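Local coordinates for protein tyrosine--tRNA ligase (Archaeoglobus fulgidus, PDB 2CYB) that probably attaches tyrosine to its cognate tRNA in two steps, first activating the amino acid with ATP and then transferring it to the acceptor end, at residues I10-A14 / K256-P261; G209-Q213 / K235-Y240; F263-E269 / A303-Y307. Residue numbers count along the deposited sequence, not the author numbering.

Contact 1 (I10-A14 / K256-P261); sequences ITRNA and KYHILP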
loop_
_atom_site.group_PDB
_atom_site.type_symbol
_atom_site.label_atom_id
_atom_site.label_comp_id
_atom_site.label_asym_id
_atom_site.label_seq_id
_atom_site.Cartn_x
_atom_site.Cartn_y
_atom_site.Cartn_z
ATOM N N ILE A 10 31.668 11.358 13.285
ATOM C CA ILE A 10 30.347 10.870 12.905
ATOM C C ILE A 10 29.322 11.989 12.905
ATOM O O ILE A 10 28.507 12.097 11.992
ATOM C CB ILE A 10 29.845 9.755 13.865
ATOM C CG1 ILE A 10 30.684 8.489 13.687
ATOM C CG2 ILE A 10 28.377 9.443 13.581
ATOM C CD1 ILE A 10 30.352 7.393 14.672
ATOM N N THR A 11 29.370 12.838 13.918
ATOM C CA THR A 11 28.392 13.908 14.006
ATOM C C THR A 11 28.762 15.177 13.265
ATOM O O THR A 11 27.975 16.122 13.236
ATOM C CB THR A 11 28.107 14.258 15.464
ATOM O OG1 THR A 11 29.327 14.631 16.112
ATOM C CG2 THR A 11 27.513 13.062 16.177
ATOM N N ARG A 12 29.948 15.203 12.666
ATOM C CA ARG A 12 30.389 16.386 11.930
ATOM C C ARG A 12 29.399 16.705 10.820
ATOM O O ARG A 12 29.042 15.835 10.017
ATOM C CB ARG A 12 31.774 16.166 11.315
ATOM C CG ARG A 12 32.292 17.373 10.517
ATOM C CD ARG A 12 33.712 17.143 10.000
ATOM N NE ARG A 12 33.780 16.104 8.975
ATOM C CZ ARG A 12 34.914 15.586 8.511
ATOM N NH1 ARG A 12 34.893 14.644 7.572
ATOM N NH2 ARG A 12 36.079 16.003 8.993
ATOM N N ASN A 13 28.960 17.957 10.790
ATOM C CA ASN A 13 28.023 18.426 9.786
ATOM C C ASN A 13 26.667 17.737 9.817
ATOM O O ASN A 13 25.916 17.790 8.846
ATOM C CB ASN A 13 28.638 18.292 8.394
ATOM C CG ASN A 13 29.744 19.312 8.151
ATOM O OD1 ASN A 13 29.770 20.369 8.783
ATOM N ND2 ASN A 13 30.642 19.007 7.229
ATOM N N ALA A 14 26.356 17.082 10.927
ATOM C CA ALA A 14 25.058 16.435 11.055
ATOM C C ALA A 14 24.148 17.468 11.691
ATOM O O ALA A 14 24.569 18.214 12.573
ATOM C CB ALA A 14 25.151 15.202 11.946
ATOM N N LYS A 256 31.880 24.062 3.431
ATOM C CA LYS A 256 31.636 23.345 4.674
ATOM C C LYS A 256 31.374 21.846 4.542
ATOM O O LYS A 256 31.990 21.040 5.243
ATOM C CB LYS A 256 30.462 23.987 5.423
ATOM C CG LYS A 256 30.188 23.379 6.800
ATOM C CD LYS A 256 28.956 24.006 7.448
ATOM C CE LYS A 256 28.666 23.405 8.817
ATOM N NZ LYS A 256 29.791 23.627 9.774
ATOM N N TYR A 257 30.479 21.470 3.633
ATOM C CA TYR A 257 30.099 20.068 3.473
ATOM C C TYR A 257 30.895 19.200 2.510
ATOM O O TYR A 257 30.989 17.986 2.707
ATOM C CB TYR A 257 28.614 19.999 3.107
ATOM C CG TYR A 257 27.726 20.614 4.162
ATOM C CD1 TYR A 257 27.601 20.025 5.423
ATOM C CD2 TYR A 257 27.061 21.815 3.930
ATOM C CE1 TYR A 257 26.847 20.621 6.426
ATOM C CE2 TYR A 257 26.302 22.420 4.922
ATOM C CZ TYR A 257 26.202 21.819 6.172
ATOM O OH TYR A 257 25.488 22.431 7.167
ATOM N N HIS A 258 31.483 19.796 1.481
ATOM C CA HIS A 258 32.223 18.989 0.516
ATOM C C HIS A 258 33.733 19.188 0.467
ATOM O O HIS A 258 34.495 18.223 0.496
ATOM C CB HIS A 258 31.652 19.208 -0.895
ATOM C CG HIS A 258 30.170 19.001 -0.984
ATOM N ND1 HIS A 258 29.261 20.015 -0.771
ATOM C CD2 HIS A 258 29.439 17.883 -1.214
ATOM C CE1 HIS A 258 28.034 19.532 -0.863
ATOM N NE2 HIS A 258 28.115 18.241 -1.129
ATOM N N ILE A 259 34.169 20.438 0.389
ATOM C CA ILE A 259 35.592 20.711 0.267
ATOM C C ILE A 259 36.437 20.463 1.511
ATOM O O ILE A 259 37.382 19.675 1.465
ATOM C CB ILE A 259 35.813 22.148 -0.238
ATOM C CG1 ILE A 259 35.006 22.354 -1.532
ATOM C CG2 ILE A 259 37.298 22.380 -0.516
ATOM C CD1 ILE A 259 34.885 23.807 -1.972
ATOM N N LEU A 260 36.114 21.122 2.618
ATOM C CA LEU A 260 36.899 20.929 3.834
ATOM C C LEU A 260 36.936 19.473 4.311
ATOM O O LEU A 260 37.997 18.969 4.683
ATOM C CB LEU A 260 36.396 21.860 4.940
ATOM C CG LEU A 260 36.844 23.309 4.711
ATOM C CD1 LEU A 260 36.061 24.247 5.605
ATOM C CD2 LEU A 260 38.348 23.423 4.971
ATOM N N PRO A 261 35.786 18.776 4.307
ATOM C CA PRO A 261 35.804 17.376 4.756
ATOM C C PRO A 261 36.670 16.489 3.869
ATOM O O PRO A 261 37.278 15.531 4.339
ATOM C CB PRO A 261 34.330 16.980 4.702
ATOM C CG PRO A 261 33.643 18.258 5.095
ATOM C CD PRO A 261 34.402 19.287 4.254
HETATM O O HOH W 1 30.086 16.927 5.240
HETATM O O HOH W 2 32.005 21.834 9.438
#
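Asn13 is the polar centre of this surface contact. Its ND2 donates to the carbonyl O of Lys256 at 3.1 Å, with an N-H...acceptor angle of 137°. Two waters extend the link: one accepts from Asn13 ND2 (2.9 Å) and donates to Tyr257 O (2.9 Å), the other donates to Asn13 OD1 (2.8 Å) and accepts from Lys256 NZ (2.9 Å). The helical turn at 256-259 is of the wider pi type, and the helix is kinked at Pro261, whose N makes no bond to the preceding turn. The partner segment holds a type II beta turn from Thr11 to Ala14, closed by Ala14 N to Thr11 O at 3.0 Å; Asn13 is its third residue, with positive phi (63°) and its CA-to-CB bond directed toward the helix. The contact thus joins the turn at the C-terminal end of helix 3-11, beside the Rossmann-fold catalytic core, to helix 250-263 of the C-terminal helical region. Van der Waals contacts complete it: Asn13 CB meets the ring edge of Tyr257 at CE1 (3.5 Å), and Pro261 CG lies 3.8 Å from Asn13 ND2. Separately, Pro261 CB lies over one face of the Arg12 guanidinium, 3.7 Å from NH1, which is salt-bridged to Asp58.

Contact 2 (G209-Q213 / K235-Y240); sequences GLDGQ and KIRKAY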
loop_
_atom_site.group_PDB
_atom_site.type_symbol
_atom_site.label_atom_id
_atom_site.label_comp_id
_atom_site.label_asym_id
_atom_site.label_seq_id
_atom_site.Cartn_x
_atom_site.Cartn_y
_atom_site.Cartn_z
ATOM N N GLY A 209 19.436 25.518 -2.758
ATOM C CA GLY A 209 19.958 25.608 -4.110
ATOM C C GLY A 209 20.896 26.789 -4.298
ATOM O O GLY A 209 20.975 27.669 -3.445
ATOM N N LEU A 210 21.596 26.804 -5.428
ATOM C CA LEU A 210 22.555 27.858 -5.756
ATOM C C LEU A 210 22.001 29.281 -5.718
ATOM O O LEU A 210 22.762 30.237 -5.558
ATOM C CB LEU A 210 23.167 27.579 -7.130
ATOM C CG LEU A 210 24.019 26.305 -7.194
ATOM C CD1 LEU A 210 24.435 26.021 -8.626
ATOM C CD2 LEU A 210 25.236 26.464 -6.294
ATOM N N ASP A 211 20.684 29.422 -5.863
ATOM C CA ASP A 211 20.046 30.737 -5.832
ATOM C C ASP A 211 19.569 31.127 -4.434
ATOM O O ASP A 211 18.958 32.179 -4.254
ATOM C CB ASP A 211 18.856 30.775 -6.793
ATOM C CG ASP A 211 17.933 29.585 -6.619
ATOM O OD1 ASP A 211 17.771 29.120 -5.469
ATOM O OD2 ASP A 211 17.364 29.120 -7.631
ATOM N N GLY A 212 19.836 30.276 -3.448
ATOM C CA GLY A 212 19.431 30.582 -2.086
ATOM C C GLY A 212 18.043 30.087 -1.738
ATOM O O GLY A 212 17.550 30.319 -0.631
ATOM N N GLN A 213 17.406 29.410 -2.686
ATOM C CA GLN A 213 16.072 28.871 -2.467
ATOM C C GLN A 213 16.112 27.350 -2.502
ATOM O O GLN A 213 17.170 26.754 -2.707
ATOM C CB GLN A 213 15.103 29.398 -3.523
ATOM C CG GLN A 213 14.804 30.883 -3.386
ATOM C CD GLN A 213 13.660 31.330 -4.280
ATOM O OE1 GLN A 213 13.730 31.214 -5.502
ATOM N NE2 GLN A 213 12.597 31.845 -3.667
ATOM N N LYS A 235 27.858 28.301 -12.910
ATOM C CA LYS A 235 26.848 28.190 -11.856
ATOM C C LYS A 235 27.305 28.826 -10.545
ATOM O O LYS A 235 26.525 29.505 -9.876
ATOM C CB LYS A 235 26.489 26.718 -11.619
ATOM C CG LYS A 235 25.723 26.072 -12.771
ATOM C CD LYS A 235 25.370 24.620 -12.446
ATOM C CE LYS A 235 24.502 23.989 -13.528
ATOM N NZ LYS A 235 24.149 22.576 -13.194
ATOM N N ILE A 236 28.565 28.604 -10.179
ATOM C CA ILE A 236 29.101 29.186 -8.950
ATOM C C ILE A 236 29.181 30.702 -9.107
ATOM O O ILE A 236 28.784 31.451 -8.214
ATOM C CB ILE A 236 30.510 28.619 -8.618
ATOM C CG1 ILE A 236 30.404 27.139 -8.240
ATOM C CG2 ILE A 236 31.136 29.390 -7.458
ATOM C CD1 ILE A 236 29.558 26.879 -7.009
ATOM N N ARG A 237 29.678 31.151 -10.257
ATOM C CA ARG A 237 29.795 32.579 -10.521
ATOM C C ARG A 237 28.496 33.342 -10.271
ATOM O O ARG A 237 28.509 34.402 -9.647
ATOM C CB ARG A 237 30.277 32.812 -11.960
ATOM C CG ARG A 237 30.251 34.268 -12.419
ATOM C CD ARG A 237 31.362 34.555 -13.433
ATOM N NE ARG A 237 31.510 33.497 -14.430
ATOM C CZ ARG A 237 30.582 33.164 -15.324
ATOM N NH1 ARG A 237 30.818 32.184 -16.188
ATOM N NH2 ARG A 237 29.422 33.809 -15.363
ATOM N N LYS A 238 27.367 32.811 -10.733
ATOM C CA LYS A 238 26.104 33.515 -10.532
ATOM C C LYS A 238 25.317 33.075 -9.305
ATOM O O LYS A 238 24.184 33.509 -9.092
ATOM C CB LYS A 238 25.228 33.397 -11.784
ATOM C CG LYS A 238 25.135 32.001 -12.364
ATOM C CD LYS A 238 24.306 31.991 -13.647
ATOM C CE LYS A 238 24.856 32.970 -14.678
ATOM N NZ LYS A 238 26.301 32.734 -14.954
ATOM N N ALA A 239 25.919 32.232 -8.480
ATOM C CA ALA A 239 25.230 31.761 -7.286
ATOM C C ALA A 239 24.997 32.872 -6.270
ATOM O O ALA A 239 25.731 33.861 -6.219
ATOM C CB ALA A 239 26.021 30.627 -6.639
ATOM N N TYR A 240 23.954 32.693 -5.470
ATOM C CA TYR A 240 23.607 33.627 -4.414
ATOM C C TYR A 240 24.677 33.461 -3.335
ATOM O O TYR A 240 24.934 32.345 -2.878
ATOM C CB TYR A 240 22.230 33.265 -3.858
ATOM C CG TYR A 240 21.844 33.964 -2.576
ATOM C CD1 TYR A 240 21.714 35.350 -2.522
ATOM C CD2 TYR A 240 21.568 33.232 -1.421
ATOM C CE1 TYR A 240 21.313 35.991 -1.348
ATOM C CE2 TYR A 240 21.166 33.861 -0.247
ATOM C CZ TYR A 240 21.040 35.239 -0.217
ATOM O OH TYR A 240 20.629 35.861 0.940
#
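A glycine with no room for a side chain on its Tyr240 side marks this contact: Gly212 CA lies 3.5 Å from Tyr240 CD2, and a CB modelled on Gly212 would clash with that ring atom. Its phi/psi of 90°/2° also calls for glycine. It ends a type I beta turn from Gly209, closed by Gly212 N to Gly209 O at 2.8 Å, while Asp211 OD1 accepts from Gln213 N (2.8 Å) in an Asx turn. Across the segments, Tyr240 N donates to Leu210 O at 2.7 Å and 163°, a short, nearly straight bond. Segment 209-213 leads directly into the KMSKS region of the class I synthetase, which begins at Lys214, and it rests against the end of helix 229-237, where Lys238 is first to leave helical angles. Leu210 supplies the apolar part: CD1 is 3.7 Å from Lys235 CB, CB is 4.2 Å from Ala239 CB, and CD2 is 4.4 Å from Ile236 CD1. The amino end of Lys235 leads away to a salt bridge with Asp227.

Contact 3 (F263-E269 / A303-Y307); sequences FGKIVVE and AVAKY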
loop_
_atom_site.group_PDB
_atom_site.type_symbol
_atom_site.label_atom_id
_atom_site.label_comp_id
_atom_site.label_asym_id
_atom_site.label_seq_id
_atom_site.Cartn_x
_atom_site.Cartn_y
_atom_site.Cartn_z
ATOM N N PHE A 263 39.218 17.758 1.528
ATOM C CA PHE A 263 40.587 18.236 1.359
ATOM C C PHE A 263 41.349 18.574 2.632
ATOM O O PHE A 263 42.579 18.571 2.633
ATOM C CB PHE A 263 40.617 19.449 0.431
ATOM C CG PHE A 263 40.223 19.138 -0.984
ATOM C CD1 PHE A 263 38.884 19.144 -1.366
ATOM C CD2 PHE A 263 41.191 18.825 -1.934
ATOM C CE1 PHE A 263 38.512 18.842 -2.678
ATOM C CE2 PHE A 263 40.828 18.520 -3.253
ATOM C CZ PHE A 263 39.485 18.529 -3.620
ATOM N N GLY A 264 40.634 18.882 3.706
ATOM C CA GLY A 264 41.306 19.212 4.953
ATOM C C GLY A 264 41.502 20.704 5.142
ATOM O O GLY A 264 41.454 21.221 6.260
ATOM N N LYS A 265 41.721 21.400 4.035
ATOM C CA LYS A 265 41.918 22.839 4.060
ATOM C C LYS A 265 41.620 23.362 2.668
ATOM O O LYS A 265 41.596 22.597 1.705
ATOM C CB LYS A 265 43.365 23.178 4.434
ATOM C CG LYS A 265 44.406 22.640 3.459
ATOM C CD LYS A 265 44.392 21.116 3.404
ATOM C CE LYS A 265 45.415 20.568 2.416
ATOM N NZ LYS A 265 46.819 20.879 2.806
ATOM N N ILE A 266 41.387 24.661 2.557
ATOM C CA ILE A 266 41.120 25.243 1.252
ATOM C C ILE A 266 41.947 26.510 1.074
ATOM O O ILE A 266 41.907 27.422 1.904
ATOM C CB ILE A 266 39.622 25.554 1.071
ATOM C CG1 ILE A 266 39.387 26.204 -0.296
ATOM C CG2 ILE A 266 39.133 26.446 2.204
ATOM C CD1 ILE A 266 37.920 26.444 -0.616
ATOM N N VAL A 267 42.723 26.539 -0.002
ATOM C CA VAL A 267 43.552 27.686 -0.310
ATOM C C VAL A 267 42.747 28.623 -1.202
ATOM O O VAL A 267 42.232 28.220 -2.245
ATOM C CB VAL A 267 44.835 27.259 -1.056
ATOM C CG1 VAL A 267 45.647 28.481 -1.450
ATOM C CG2 VAL A 267 45.663 26.340 -0.176
ATOM N N VAL A 268 42.622 29.871 -0.777
ATOM C CA VAL A 268 41.893 30.863 -1.545
ATOM C C VAL A 268 42.916 31.824 -2.139
ATOM O O VAL A 268 43.404 32.726 -1.457
ATOM C CB VAL A 268 40.919 31.640 -0.649
ATOM C CG1 VAL A 268 40.180 32.689 -1.454
ATOM C CG2 VAL A 268 39.938 30.673 -0.006
ATOM N N GLU A 269 43.258 31.618 -3.405
ATOM C CA GLU A 269 44.224 32.493 -4.059
ATOM C C GLU A 269 43.559 33.846 -4.275
ATOM O O GLU A 269 42.384 33.918 -4.655
ATOM C CB GLU A 269 44.666 31.900 -5.400
ATOM C CG GLU A 269 45.102 30.447 -5.316
ATOM C CD GLU A 269 45.834 29.970 -6.560
ATOM O OE1 GLU A 269 45.473 30.399 -7.676
ATOM O OE2 GLU A 269 46.767 29.151 -6.420
ATOM N N ALA A 303 37.709 29.937 -5.555
ATOM C CA ALA A 303 38.326 28.809 -4.866
ATOM C C ALA A 303 37.378 27.614 -4.782
ATOM O O ALA A 303 37.785 26.471 -5.011
ATOM C CB ALA A 303 38.775 29.235 -3.452
ATOM N N VAL A 304 36.119 27.875 -4.451
ATOM C CA VAL A 304 35.139 26.793 -4.345
ATOM C C VAL A 304 34.973 26.096 -5.701
ATOM O O VAL A 304 34.898 24.873 -5.773
ATOM C CB VAL A 304 33.777 27.322 -3.865
ATOM C CG1 VAL A 304 32.704 26.228 -3.988
ATOM C CG2 VAL A 304 33.892 27.791 -2.422
ATOM N N ALA A 305 34.925 26.878 -6.775
ATOM C CA ALA A 305 34.782 26.301 -8.108
ATOM C C ALA A 305 35.990 25.437 -8.450
ATOM O O ALA A 305 35.851 24.358 -9.031
ATOM C CB ALA A 305 34.609 27.412 -9.157
ATOM N N LYS A 306 37.184 25.908 -8.093
ATOM C CA LYS A 306 38.398 25.155 -8.386
ATOM C C LYS A 306 38.459 23.828 -7.633
ATOM O O LYS A 306 38.789 22.791 -8.212
ATOM C CB LYS A 306 39.639 25.988 -8.049
ATOM C CG LYS A 306 40.943 25.231 -8.233
ATOM C CD LYS A 306 42.148 26.081 -7.857
ATOM C CE LYS A 306 43.433 25.276 -7.985
ATOM N NZ LYS A 306 44.633 26.057 -7.572
ATOM N N TYR A 307 38.157 23.852 -6.339
ATOM C CA TYR A 307 38.194 22.623 -5.563
ATOM C C TYR A 307 37.087 21.660 -5.980
ATOM O O TYR A 307 37.308 20.450 -6.076
ATOM C CB TYR A 307 38.089 22.925 -4.070
ATOM C CG TYR A 307 39.410 23.317 -3.452
ATOM C CD1 TYR A 307 39.899 24.617 -3.565
ATOM C CD2 TYR A 307 40.187 22.376 -2.779
ATOM C CE1 TYR A 307 41.134 24.973 -3.019
ATOM C CE2 TYR A 307 41.419 22.719 -2.232
ATOM C CZ TYR A 307 41.885 24.017 -2.353
ATOM O OH TYR A 307 43.097 24.363 -1.798
#
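Tyr307 lays one face of its ring against Ile266, whose CG1 stands 3.9 Å from the ring centroid and 27° off its normal, a CH-pi contact. The edge of the same ring points at the face of Phe263: the centroids are 4.9 Å apart and the planes at 90°, a T-shaped pair whose closest atoms are Tyr307 CD2 and Phe263 CG at 3.7 Å. At its far end, Tyr307 OH accepts from Val267 N at 2.8 Å and 169°, so one side chain reaches from the helix to the strand backbone. Gly264, with a positive phi of 95° at backbone angles that call for glycine, is the first residue to leave helix 250-263; Phe263 before it and the strand after it both meet Tyr307. One helical turn before Tyr307, Ala303 points its CB toward the strand, 4.1 Å from Ile266 CD1, 3.8 Å from Val267 O and 3.9 Å from Val268 CG2. At the surface, Glu269 OE2 and Lys306 NZ form a long salt bridge of 3.9 Å. The axes of strand 266-268 and helix 303-307 approach to 8.7 Å, with their directions 134° apart. Strand 266-268 pairs antiparallel with strand 278-280, giving a two-stranded beta hairpin packed on helix 297-319, part of the C-terminal region beyond the KMSKS region in this tyrosyl-tRNA synthetase.

Helix 250-263 ties contacts 1 and 3 together: its last turns carry Lys256, Tyr257 and Pro261 to contact 1 and Phe263 to contact 3, and the two sites touch through Ile259 CG2 and Tyr307 CD2 at 3.7 Å. In contact 2, Ile236 and Ala239 pack on Ile251 of this helix, as does Val304 of contact 3. Chemistry follows place. Contact 1, at the surface, has no buried touching residue and relies on an amide and waters, whereas the partly buried contacts 2 and 3 pair apolar packing with one direct hydrogen bond from a backbone N. Its acceptor is a backbone carbonyl in contact 2 but a side-chain hydroxyl in contact 3, which alone adds a T-shaped aromatic pair, a CH-pi contact and a long salt bridge.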